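Local coordinates for protein NDP-rhamnosyltransferase (Saccharopolyspora spinosa, PDB 3TSA) that is a glycosyltransferase of the GT-B class, built from two Rossmann-like domains and related to the erythromycin biosynthesis protein CIII family, at residues 9-14 against 226-231; 33-38 against 107-112; 300-303 against 308-311. One frame throughout, in Å; residues are numbered along the deposited sequence.

Contact 1 of 3, residues 9-14 against 226-231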
ATOM      1  N   LEU A   9       8.689  -5.223 -15.255  1.00 23.16           N
ATOM      2  CA  LEU A   9       8.120  -5.613 -16.533  1.00 25.86           C
ATOM      3  C   LEU A   9       6.641  -5.291 -16.495  1.00 26.20           C
ATOM      4  O   LEU A   9       6.046  -5.269 -15.399  1.00 25.04           O
ATOM      5  CB  LEU A   9       8.200  -7.120 -16.692  1.00 27.10           C
ATOM      6  CG  LEU A   9       9.310  -7.830 -17.444  1.00 31.47           C
ATOM      7  CD1 LEU A   9       8.796  -9.278 -17.536  1.00 33.68           C
ATOM      8  CD2 LEU A   9       9.637  -7.193 -18.752  1.00 29.76           C
ATOM      9  N   PRO A  10       6.021  -5.040 -17.670  1.00 27.70           N
ATOM     10  CA  PRO A  10       4.612  -4.696 -17.581  1.00 27.41           C
ATOM     11  C   PRO A  10       3.734  -5.900 -17.316  1.00 28.13           C
ATOM     12  O   PRO A  10       2.780  -6.100 -18.032  1.00 29.49           O
ATOM     13  CB  PRO A  10       4.287  -4.124 -18.956  1.00 29.60           C
ATOM     14  CG  PRO A  10       5.301  -4.761 -19.874  1.00 29.75           C
ATOM     15  CD  PRO A  10       6.512  -5.091 -19.062  1.00 26.61           C
ATOM     16  N   TYR A  11       4.034  -6.700 -16.299  1.00 26.83           N
ATOM     17  CA  TYR A  11       3.128  -7.722 -15.847  1.00 26.25           C
ATOM     18  C   TYR A  11       2.819  -7.522 -14.372  1.00 25.49           C
ATOM     19  O   TYR A  11       3.759  -7.500 -13.522  1.00 23.76           O
ATOM     20  CB  TYR A  11       3.700  -9.108 -16.044  1.00 28.03           C
ATOM     21  CG  TYR A  11       4.084  -9.343 -17.470  1.00 32.48           C
ATOM     22  CD1 TYR A  11       3.127  -9.513 -18.462  1.00 40.52           C
ATOM     23  CD2 TYR A  11       5.412  -9.368 -17.821  1.00 36.66           C
ATOM     24  CE1 TYR A  11       3.522  -9.743 -19.804  1.00 43.68           C
ATOM     25  CE2 TYR A  11       5.812  -9.582 -19.103  1.00 40.58           C
ATOM     26  CZ  TYR A  11       4.888  -9.764 -20.087  1.00 41.44           C
ATOM     27  OH  TYR A  11       5.401  -9.962 -21.335  1.00 46.00           O
ATOM     28  N   PRO A  12       1.519  -7.452 -14.043  1.00 25.09           N
ATOM     29  CA  PRO A  12       1.116  -7.216 -12.656  1.00 22.06           C
ATOM     30  C   PRO A  12       1.756  -8.129 -11.657  1.00 22.45           C
ATOM     31  O   PRO A  12       2.151  -7.606 -10.593  1.00 18.89           O
ATOM     32  CB  PRO A  12      -0.410  -7.434 -12.695  1.00 22.90           C
ATOM     33  CG  PRO A  12      -0.772  -6.925 -14.028  1.00 26.43           C
ATOM     34  CD  PRO A  12       0.338  -7.609 -14.906  1.00 24.49           C
ATOM     35  N   THR A  13       1.874  -9.443 -11.922  1.00 21.32           N
ATOM     36  CA  THR A  13       2.468 -10.340 -10.901  1.00 20.66           C
ATOM     37  C   THR A  13       3.919  -9.973 -10.532  1.00 18.91           C
ATOM     38  O   THR A  13       4.326 -10.180  -9.402  1.00 18.86           O
ATOM     39  CB  THR A  13       2.458 -11.835 -11.272  1.00 20.81           C
ATOM     40  OG1 THR A  13       3.242 -12.045 -12.436  1.00 26.22           O
ATOM     41  CG2 THR A  13       1.056 -12.351 -11.532  1.00 24.44           C
ATOM     42  N   HIS A  14       4.671  -9.467 -11.486  1.00 18.18           N
ATOM     43  CA  HIS A  14       6.083  -9.109 -11.217  1.00 16.10           C
ATOM     44  C   HIS A  14       6.153  -7.851 -10.337  1.00 15.30           C
ATOM     45  O   HIS A  14       7.108  -7.728  -9.552  1.00 16.60           O
ATOM     46  CB  HIS A  14       6.814  -8.814 -12.488  1.00 18.31           C
ATOM     47  CG  HIS A  14       6.996 -10.029 -13.361  1.00 19.04           C
ATOM     48  ND1 HIS A  14       8.169 -10.306 -14.011  1.00 23.99           N
ATOM     49  CD2 HIS A  14       6.110 -10.997 -13.741  1.00 24.70           C
ATOM     50  CE1 HIS A  14       8.004 -11.403 -14.754  1.00 21.83           C
ATOM     51  NE2 HIS A  14       6.769 -11.839 -14.600  1.00 24.19           N
ATOM     52  N   GLY A 226      -4.715 -16.433 -12.449  1.00 19.64           N
ATOM     53  CA  GLY A 226      -4.754 -14.975 -12.711  1.00 19.87           C
ATOM     54  C   GLY A 226      -5.167 -14.534 -14.122  1.00 21.41           C
ATOM     55  O   GLY A 226      -5.378 -15.350 -15.030  1.00 17.29           O
ATOM     56  N   ARG A 227      -5.336 -13.232 -14.276  1.00 20.35           N
ATOM     57  CA  ARG A 227      -5.682 -12.652 -15.520  1.00 21.69           C
ATOM     58  C   ARG A 227      -4.677 -12.997 -16.604  1.00 21.35           C
ATOM     59  O   ARG A 227      -5.058 -13.352 -17.737  1.00 20.95           O
ATOM     60  CB  ARG A 227      -5.709 -11.150 -15.265  1.00 23.05           C
ATOM     61  CG  ARG A 227      -6.087 -10.295 -16.428  1.00 25.34           C
ATOM     62  CD  ARG A 227      -6.325  -8.892 -15.927  1.00 25.31           C
ATOM     63  NE  ARG A 227      -7.713  -8.819 -15.427  1.00 33.05           N
ATOM     64  CZ  ARG A 227      -8.109  -8.150 -14.343  1.00 37.41           C
ATOM     65  NH1 ARG A 227      -7.223  -7.498 -13.625  1.00 39.70           N
ATOM     66  NH2 ARG A 227      -9.408  -8.159 -13.975  1.00 39.54           N
ATOM     67  N   MET A 228      -3.385 -12.834 -16.319  1.00 22.40           N
ATOM     68  CA  MET A 228      -2.444 -12.980 -17.477  1.00 21.94           C
ATOM     69  C   MET A 228      -2.493 -14.404 -18.003  1.00 21.11           C
ATOM     70  O   MET A 228      -2.499 -14.577 -19.203  1.00 18.71           O
ATOM     71  CB  MET A 228      -0.974 -12.610 -17.186  1.00 24.21           C
ATOM     72  CG  MET A 228      -0.610 -11.165 -16.932  1.00 31.69           C
ATOM     73  SD  MET A 228      -0.853  -9.915 -18.210  1.00 47.42           S
ATOM     74  CE  MET A 228       0.176 -10.590 -19.560  1.00 44.79           C
ATOM     75  N   VAL A 229      -2.470 -15.368 -17.099  1.00 21.45           N
ATOM     76  CA  VAL A 229      -2.520 -16.778 -17.479  1.00 21.82           C
ATOM     77  C   VAL A 229      -3.793 -17.088 -18.277  1.00 20.01           C
ATOM     78  O   VAL A 229      -3.663 -17.574 -19.357  1.00 18.99           O
ATOM     79  CB  VAL A 229      -2.360 -17.725 -16.279  1.00 23.69           C
ATOM     80  CG1 VAL A 229      -2.480 -19.207 -16.757  1.00 28.18           C
ATOM     81  CG2 VAL A 229      -0.958 -17.525 -15.641  1.00 27.17           C
ATOM     82  N   LEU A 230      -4.973 -16.730 -17.782  1.00 18.46           N
ATOM     83  CA  LEU A 230      -6.245 -17.037 -18.481  1.00 17.58           C
ATOM     84  C   LEU A 230      -6.448 -16.264 -19.763  1.00 18.73           C
ATOM     85  O   LEU A 230      -7.087 -16.769 -20.696  1.00 18.26           O
ATOM     86  CB  LEU A 230      -7.479 -16.905 -17.546  1.00 18.67           C
ATOM     87  CG  LEU A 230      -7.452 -17.814 -16.313  1.00 19.82           C
ATOM     88  CD1 LEU A 230      -8.620 -17.408 -15.398  1.00 19.07           C
ATOM     89  CD2 LEU A 230      -7.561 -19.287 -16.832  1.00 21.17           C
ATOM     90  N   ASN A 231      -5.944 -15.017 -19.798  1.00 18.93           N
ATOM     91  CA  ASN A 231      -5.861 -14.277 -21.068  1.00 20.35           C
ATOM     92  C   ASN A 231      -5.091 -15.074 -22.101  1.00 20.90           C
ATOM     93  O   ASN A 231      -5.407 -15.067 -23.287  1.00 22.11           O
ATOM     94  CB  ASN A 231      -5.252 -12.874 -20.878  1.00 20.39           C
ATOM     95  CG  ASN A 231      -6.267 -11.901 -20.276  1.00 23.56           C
ATOM     96  OD1 ASN A 231      -7.423 -12.268 -20.109  1.00 25.72           O
ATOM     97  ND2 ASN A 231      -5.831 -10.665 -19.938  1.00 26.75           N
TER
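Tyr-11 and Met-228 meet because each carries its CG anti to the carbonyl carbon, with chi1 at -56° and -69°. Met-228 then bends again at chi2 and chi3, which hooks the thioether against the tyrosine. The result is a Met-aromatic contact across the two halves of a GT-B fold. One partner is in the loop after strand 3-7, the other in the first turn of helix 227-233. The two side chains cross at about a right angle. Met-228 comes in at the ring edge, not over a face. Its SD is 5.4 Å from the centroid of the Tyr-11 ring and 86° off the ring normal. The methyl touches most closely, with Met-228 CE 3.3 Å from Tyr-11 CD1, a tight fit. Beside it, Met-228 SD lies 4.2 Å from Pro-12 CD, where the first turn of helix 12-16 begins.

Tyr-11 is the N-cap residue of that helix. Pro-10 before it centres an inverse gamma turn, closed by a weak bond from Tyr-11 N to Leu-9 O. Asp-121 bonds both Leu-9 N and His-14 ND1, and Tyr-315 also packs on Met-228. Little surface is shared, and the touching residues stay partly exposed between the domains. At the opposite edge of the tyrosine ring, Leu-9 CD1 lies in the ring plane, 3.4 Å from Tyr-11 CD2.

Contact 2 of 3, residues 33-38 against 107-112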
ATOM      1  N   LEU A  33       9.100   5.421  -6.402  1.00 14.06           N
ATOM      2  CA  LEU A  33       8.240   5.756  -7.529  1.00 13.74           C
ATOM      3  C   LEU A  33       8.307   4.586  -8.512  1.00 14.36           C
ATOM      4  O   LEU A  33       9.424   4.079  -8.852  1.00 15.71           O
ATOM      5  CB  LEU A  33       8.806   7.024  -8.221  1.00 15.32           C
ATOM      6  CG  LEU A  33       8.019   7.651  -9.417  1.00 15.36           C
ATOM      7  CD1 LEU A  33       6.623   8.168  -9.001  1.00 16.31           C
ATOM      8  CD2 LEU A  33       8.748   8.860 -10.071  1.00 13.61           C
ATOM      9  N   ILE A  34       7.141   4.152  -9.006  1.00 12.99           N
ATOM     10  CA  ILE A  34       7.067   3.020  -9.937  1.00 13.83           C
ATOM     11  C   ILE A  34       6.987   3.520 -11.410  1.00 15.28           C
ATOM     12  O   ILE A  34       6.000   4.189 -11.764  1.00 14.22           O
ATOM     13  CB  ILE A  34       5.769   2.236  -9.682  1.00 16.41           C
ATOM     14  CG1 ILE A  34       5.626   1.880  -8.194  1.00 17.97           C
ATOM     15  CG2 ILE A  34       5.719   0.943 -10.566  1.00 15.23           C
ATOM     16  CD1 ILE A  34       6.664   1.053  -7.728  1.00 17.40           C
ATOM     17  N   ALA A  35       7.969   3.210 -12.270  1.00 14.28           N
ATOM     18  CA  ALA A  35       7.814   3.618 -13.674  1.00 16.41           C
ATOM     19  C   ALA A  35       6.788   2.603 -14.273  1.00 16.42           C
ATOM     20  O   ALA A  35       7.040   1.374 -14.279  1.00 17.53           O
ATOM     21  CB  ALA A  35       9.205   3.527 -14.407  1.00 15.12           C
ATOM     22  N   ALA A  36       5.633   3.084 -14.729  1.00 18.49           N
ATOM     23  CA  ALA A  36       4.506   2.237 -15.049  1.00 18.15           C
ATOM     24  C   ALA A  36       3.973   2.540 -16.435  1.00 20.55           C
ATOM     25  O   ALA A  36       3.501   3.671 -16.700  1.00 20.09           O
ATOM     26  CB  ALA A  36       3.393   2.425 -14.029  1.00 17.86           C
ATOM     27  N   PRO A  37       4.040   1.552 -17.325  1.00 21.62           N
ATOM     28  CA  PRO A  37       3.254   1.749 -18.525  1.00 24.09           C
ATOM     29  C   PRO A  37       1.793   1.501 -18.129  1.00 25.14           C
ATOM     30  O   PRO A  37       1.527   1.029 -17.000  1.00 24.17           O
ATOM     31  CB  PRO A  37       3.757   0.636 -19.486  1.00 24.46           C
ATOM     32  CG  PRO A  37       4.273  -0.406 -18.651  1.00 24.86           C
ATOM     33  CD  PRO A  37       4.630   0.206 -17.248  1.00 22.77           C
ATOM     34  N   PRO A  38       0.850   1.766 -19.050  1.00 27.32           N
ATOM     35  CA  PRO A  38      -0.608   1.644 -18.802  1.00 27.74           C
ATOM     36  C   PRO A  38      -1.034   0.347 -18.142  1.00 28.52           C
ATOM     37  O   PRO A  38      -1.900   0.392 -17.240  1.00 27.67           O
ATOM     38  CB  PRO A  38      -1.179   1.698 -20.224  1.00 29.45           C
ATOM     39  CG  PRO A  38      -0.242   2.726 -20.843  1.00 29.01           C
ATOM     40  CD  PRO A  38       1.116   2.184 -20.441  1.00 26.71           C
ATOM     41  N   LEU A 107      15.103   8.061 -19.541  1.00 18.78           N
ATOM     42  CA  LEU A 107      16.183   9.019 -19.246  1.00 20.70           C
ATOM     43  C   LEU A 107      15.603  10.361 -18.801  1.00 20.04           C
ATOM     44  O   LEU A 107      16.130  10.955 -17.888  1.00 20.60           O
ATOM     45  CB  LEU A 107      17.071   9.224 -20.476  1.00 20.67           C
ATOM     46  CG  LEU A 107      17.976   8.029 -20.841  1.00 22.34           C
ATOM     47  CD1 LEU A 107      18.502   8.318 -22.260  1.00 20.10           C
ATOM     48  CD2 LEU A 107      19.102   7.989 -19.863  1.00 21.03           C
ATOM     49  N   ARG A 108      14.484  10.764 -19.416  1.00 21.41           N
ATOM     50  CA  ARG A 108      13.783  12.014 -18.977  1.00 23.89           C
ATOM     51  C   ARG A 108      13.335  11.916 -17.514  1.00 23.04           C
ATOM     52  O   ARG A 108      13.520  12.831 -16.704  1.00 23.84           O
ATOM     53  CB  ARG A 108      12.580  12.306 -19.881  1.00 24.63           C
ATOM     54  CG  ARG A 108      13.074  13.036 -21.157  1.00 30.84           C
ATOM     55  CD  ARG A 108      12.160  12.857 -22.354  1.00 39.57           C
ATOM     56  NE  ARG A 108      10.737  12.839 -22.058  1.00 45.31           N
ATOM     57  CZ  ARG A 108       9.843  12.118 -22.737  1.00 48.12           C
ATOM     58  NH1 ARG A 108      10.223  11.350 -23.775  1.00 47.50           N
ATOM     59  NH2 ARG A 108       8.559  12.168 -22.372  1.00 46.53           N
ATOM     60  N   LEU A 109      12.792  10.754 -17.192  1.00 22.00           N
ATOM     61  CA  LEU A 109      12.254  10.481 -15.841  1.00 20.27           C
ATOM     62  C   LEU A 109      13.397  10.484 -14.843  1.00 20.15           C
ATOM     63  O   LEU A 109      13.311  11.084 -13.778  1.00 20.97           O
ATOM     64  CB  LEU A 109      11.470   9.173 -15.829  1.00 21.09           C
ATOM     65  CG  LEU A 109      10.979   8.676 -14.446  1.00 19.08           C
ATOM     66  CD1 LEU A 109      10.134   9.762 -13.648  1.00 19.65           C
ATOM     67  CD2 LEU A 109      10.218   7.350 -14.487  1.00 17.59           C
ATOM     68  N   ALA A 110      14.476   9.779 -15.157  1.00 19.31           N
ATOM     69  CA  ALA A 110      15.624   9.799 -14.224  1.00 21.76           C
ATOM     70  C   ALA A 110      16.194  11.199 -13.979  1.00 22.22           C
ATOM     71  O   ALA A 110      16.576  11.576 -12.848  1.00 22.60           O
ATOM     72  CB  ALA A 110      16.703   8.874 -14.789  1.00 21.75           C
ATOM     73  N   GLU A 111      16.234  11.990 -15.040  1.00 22.91           N
ATOM     74  CA  GLU A 111      16.762  13.363 -14.907  1.00 26.24           C
ATOM     75  C   GLU A 111      15.847  14.255 -14.084  1.00 25.76           C
ATOM     76  O   GLU A 111      16.340  15.094 -13.277  1.00 27.77           O
ATOM     77  CB  GLU A 111      16.996  13.977 -16.304  1.00 26.89           C
ATOM     78  CG  GLU A 111      17.520  15.455 -16.273  1.00 35.76           C
ATOM     79  CD  GLU A 111      19.026  15.651 -15.835  1.00 47.10           C
ATOM     80  OE1 GLU A 111      19.520  15.073 -14.816  1.00 48.59           O
ATOM     81  OE2 GLU A 111      19.736  16.442 -16.513  1.00 51.59           O
ATOM     82  N   ALA A 112      14.541  14.087 -14.290  1.00 24.36           N
ATOM     83  CA  ALA A 112      13.468  14.760 -13.499  1.00 23.97           C
ATOM     84  C   ALA A 112      13.490  14.341 -12.026  1.00 24.51           C
ATOM     85  O   ALA A 112      13.643  15.186 -11.093  1.00 24.60           O
ATOM     86  CB  ALA A 112      12.105  14.512 -14.124  1.00 25.86           C
TER
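Leu-33 and Ala-35 meet Leu-109 in a buried, wholly apolar strand-to-helix contact. It lies in the N-terminal Rossmann-like domain, where the long helix 82-113 covers one face of the parallel sheet. Strand 31-36 runs there between strands 3-7 and 50-53. The alternation of the strand sets the pattern. Leu-33 and Ala-35 point their CB atoms toward the helix, while Ile-34 between them points away to the other face.

From the helix side Leu-109 alone does the touching, and it uses both branches. Its CD1 meets Leu-33 CD2 at 3.9 Å. Its CD2 meets Ala-35 CB at 4.0 Å. The fork of the leucine therefore spans two strand residues on the same side of the sheet. With CG anti to the backbone N (chi1 -176° and 173°), Leu-33 and Leu-109 bring their branches together between sheet and helix. There they cross obliquely and meet methyl to methyl. The backbones stay well apart: the nearest CA atoms, of Ala-35 and Leu-109, are separated by 8.5 Å.

Leu-109 also packs on Leu-5 and Ala-52, so it reaches all three neighbouring strands. Phe-208 of the second subunit packs on both Leu-33 and Leu-109, so this core is itself part of the interface between the subunits. No hydrogen bond or charge links the two segments. What holds them is methyl packing and the exclusion of water, so the fit depends on shape and not on bond direction.

Contact 3 of 3, residues 300-303 against 308-311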
ATOM      1  N   PHE A 300       3.575 -18.998  -4.105  1.00 14.59           N
ATOM      2  CA  PHE A 300       4.386 -18.685  -2.956  1.00 15.95           C
ATOM      3  C   PHE A 300       3.492 -18.397  -1.741  1.00 14.23           C
ATOM      4  O   PHE A 300       3.895 -18.663  -0.606  1.00 12.65           O
ATOM      5  CB  PHE A 300       5.338 -17.505  -3.250  1.00 15.05           C
ATOM      6  CG  PHE A 300       6.531 -17.863  -4.085  1.00 16.92           C
ATOM      7  CD1 PHE A 300       6.677 -19.101  -4.743  1.00 21.38           C
ATOM      8  CD2 PHE A 300       7.512 -16.926  -4.239  1.00 15.87           C
ATOM      9  CE1 PHE A 300       7.874 -19.375  -5.542  1.00 17.65           C
ATOM     10  CE2 PHE A 300       8.679 -17.209  -4.948  1.00 15.06           C
ATOM     11  CZ  PHE A 300       8.827 -18.424  -5.642  1.00 15.71           C
ATOM     12  N   THR A 301       2.269 -17.890  -1.963  1.00 14.65           N
ATOM     13  CA  THR A 301       1.371 -17.664  -0.833  1.00 13.81           C
ATOM     14  C   THR A 301       0.982 -19.026  -0.282  1.00 13.98           C
ATOM     15  O   THR A 301       0.999 -19.228   0.935  1.00 15.30           O
ATOM     16  CB  THR A 301       0.130 -16.872  -1.241  1.00 14.50           C
ATOM     17  OG1 THR A 301       0.521 -15.545  -1.586  1.00 15.51           O
ATOM     18  CG2 THR A 301      -0.904 -16.813  -0.149  1.00 14.10           C
ATOM     19  N   ALA A 302       0.595 -19.966  -1.184  1.00 13.62           N
ATOM     20  CA  ALA A 302       0.282 -21.307  -0.757  1.00 12.96           C
ATOM     21  C   ALA A 302       1.504 -21.910   0.005  1.00 12.50           C
ATOM     22  O   ALA A 302       1.321 -22.464   1.109  1.00 13.40           O
ATOM     23  CB  ALA A 302      -0.161 -22.200  -1.930  1.00 13.54           C
ATOM     24  N   THR A 303       2.696 -21.783  -0.572  1.00 11.65           N
ATOM     25  CA  THR A 303       3.896 -22.487  -0.038  1.00 12.92           C
ATOM     26  C   THR A 303       4.217 -21.875   1.351  1.00 13.25           C
ATOM     27  O   THR A 303       4.399 -22.617   2.340  1.00 15.36           O
ATOM     28  CB  THR A 303       5.046 -22.334  -1.010  1.00 11.64           C
ATOM     29  OG1 THR A 303       4.683 -23.095  -2.141  1.00 14.02           O
ATOM     30  CG2 THR A 303       6.323 -22.977  -0.431  1.00 14.42           C
ATOM     31  N   PRO A 308      -0.238 -27.590   0.094  1.00 13.43           N
ATOM     32  CA  PRO A 308       0.282 -28.187  -1.145  1.00 13.02           C
ATOM     33  C   PRO A 308      -0.495 -27.735  -2.370  1.00 14.47           C
ATOM     34  O   PRO A 308      -1.611 -27.237  -2.287  1.00 12.12           O
ATOM     35  CB  PRO A 308       0.132 -29.685  -0.950  1.00 14.57           C
ATOM     36  CG  PRO A 308      -0.885 -29.870   0.076  1.00 14.49           C
ATOM     37  CD  PRO A 308      -0.877 -28.583   0.970  1.00 14.95           C
ATOM     38  N   GLN A 309       0.121 -27.933  -3.542  1.00 12.70           N
ATOM     39  CA  GLN A 309      -0.433 -27.441  -4.777  1.00 12.90           C
ATOM     40  C   GLN A 309      -0.439 -28.505  -5.839  1.00 13.49           C
ATOM     41  O   GLN A 309       0.448 -29.343  -5.929  1.00 13.49           O
ATOM     42  CB  GLN A 309       0.331 -26.212  -5.339  1.00 13.81           C
ATOM     43  CG  GLN A 309       0.399 -25.056  -4.325  1.00 13.61           C
ATOM     44  CD  GLN A 309       1.807 -24.652  -4.035  1.00 18.03           C
ATOM     45  OE1 GLN A 309       2.272 -24.733  -2.893  1.00 16.87           O
ATOM     46  NE2 GLN A 309       2.516 -24.254  -5.063  1.00 11.10           N
ATOM     47  N   LEU A 310      -1.489 -28.436  -6.634  1.00 11.67           N
ATOM     48  CA  LEU A 310      -1.555 -29.217  -7.892  1.00 13.03           C
ATOM     49  C   LEU A 310      -1.343 -28.149  -8.993  1.00 13.23           C
ATOM     50  O   LEU A 310      -2.153 -27.247  -9.109  1.00 14.36           O
ATOM     51  CB  LEU A 310      -2.946 -29.755  -7.979  1.00 13.65           C
ATOM     52  CG  LEU A 310      -3.153 -31.064  -8.764  1.00 21.04           C
ATOM     53  CD1 LEU A 310      -4.594 -31.547  -8.935  1.00 16.19           C
ATOM     54  CD2 LEU A 310      -2.284 -31.318  -9.891  1.00 23.69           C
ATOM     55  N   VAL A 311      -0.287 -28.311  -9.809  1.00 11.98           N
ATOM     56  CA  VAL A 311       0.200 -27.211 -10.623  1.00 12.08           C
ATOM     57  C   VAL A 311      -0.003 -27.585 -12.088  1.00 12.45           C
ATOM     58  O   VAL A 311       0.332 -28.691 -12.486  1.00 14.07           O
ATOM     59  CB  VAL A 311       1.688 -26.923 -10.385  1.00 11.21           C
ATOM     60  CG1 VAL A 311       2.041 -25.570 -11.058  1.00 12.85           C
ATOM     61  CG2 VAL A 311       1.991 -26.772  -8.842  1.00 14.15           C
TER
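Gln-309 makes this contact, reaching Ala-302 and Thr-303 of helix 296-304. The residue before it, Pro-308, leads into the strand. Its CA is 6.8 Å from the CA of Thr-303, the shortest CA spacing between the segments, yet its CB is directed away from the helix.

At Gln-309 the strand begins and the direction reverses, with CB turned toward the helix. CG stands anti to the carbonyl carbon, chi1 -56°. The side chain reaches across the gap to the Ala-302 methyl, and the bend at chi2 turns its end toward Thr-303. Gln-309 CG lies 3.8 Å from Ala-302 CB. The next carbon, Gln-309 CD, is 3.8 Å from that same methyl. Gln-309 CD is also 3.8 Å from Thr-303 OG1, so the head group sits at the junction of the two helix residues. The side chains of Gln-309 and Thr-303 cross at about a right angle.

The Thr-303 hydroxyl is hydrogen-bonded to Ala-299 O, one turn back in its own helix, and to Tyr-321 OH of helix 318-327. Those bonds fix the rotation of the threonine beside the glutamine. All three touching residues are buried.

Leu-310 comes next and packs on helix 343-354, across the sheet from helix 296-304. Val-311 ends the strand and packs on Ala-322 and Leu-325 of helix 318-327. The strand itself hydrogen-bonds to strand 289-292 on one side and to strand 331-333 on the other. Strand 289-292, helix 296-304 and strand 309-311 together form a beta-alpha-beta crossover, the repeating unit of the Rossmann-like C-terminal domain of a GT-B protein.

Contact 1 is a surface contact, while contacts 2 and 3 are buried. Contacts 2 and 3 each set a helix against a strand of a parallel sheet, but in different domains, with centres about 34 Å apart on opposite sides of the chain's centre. No two contacts share a helix or strand. Contact 1 lies between the domains and joins the N-terminal ends of two helices, 12-16 and 227-233. Along the chain contact 2 nests within the span contact 1 closes. The two also touch, Pro-10 CB lying 3.7 Å from Pro-37 CG. Contact 3 touches neither. Their chemistry differs: respectively a sulfur at a ring edge, methyl groups alone, and a buried polar side chain.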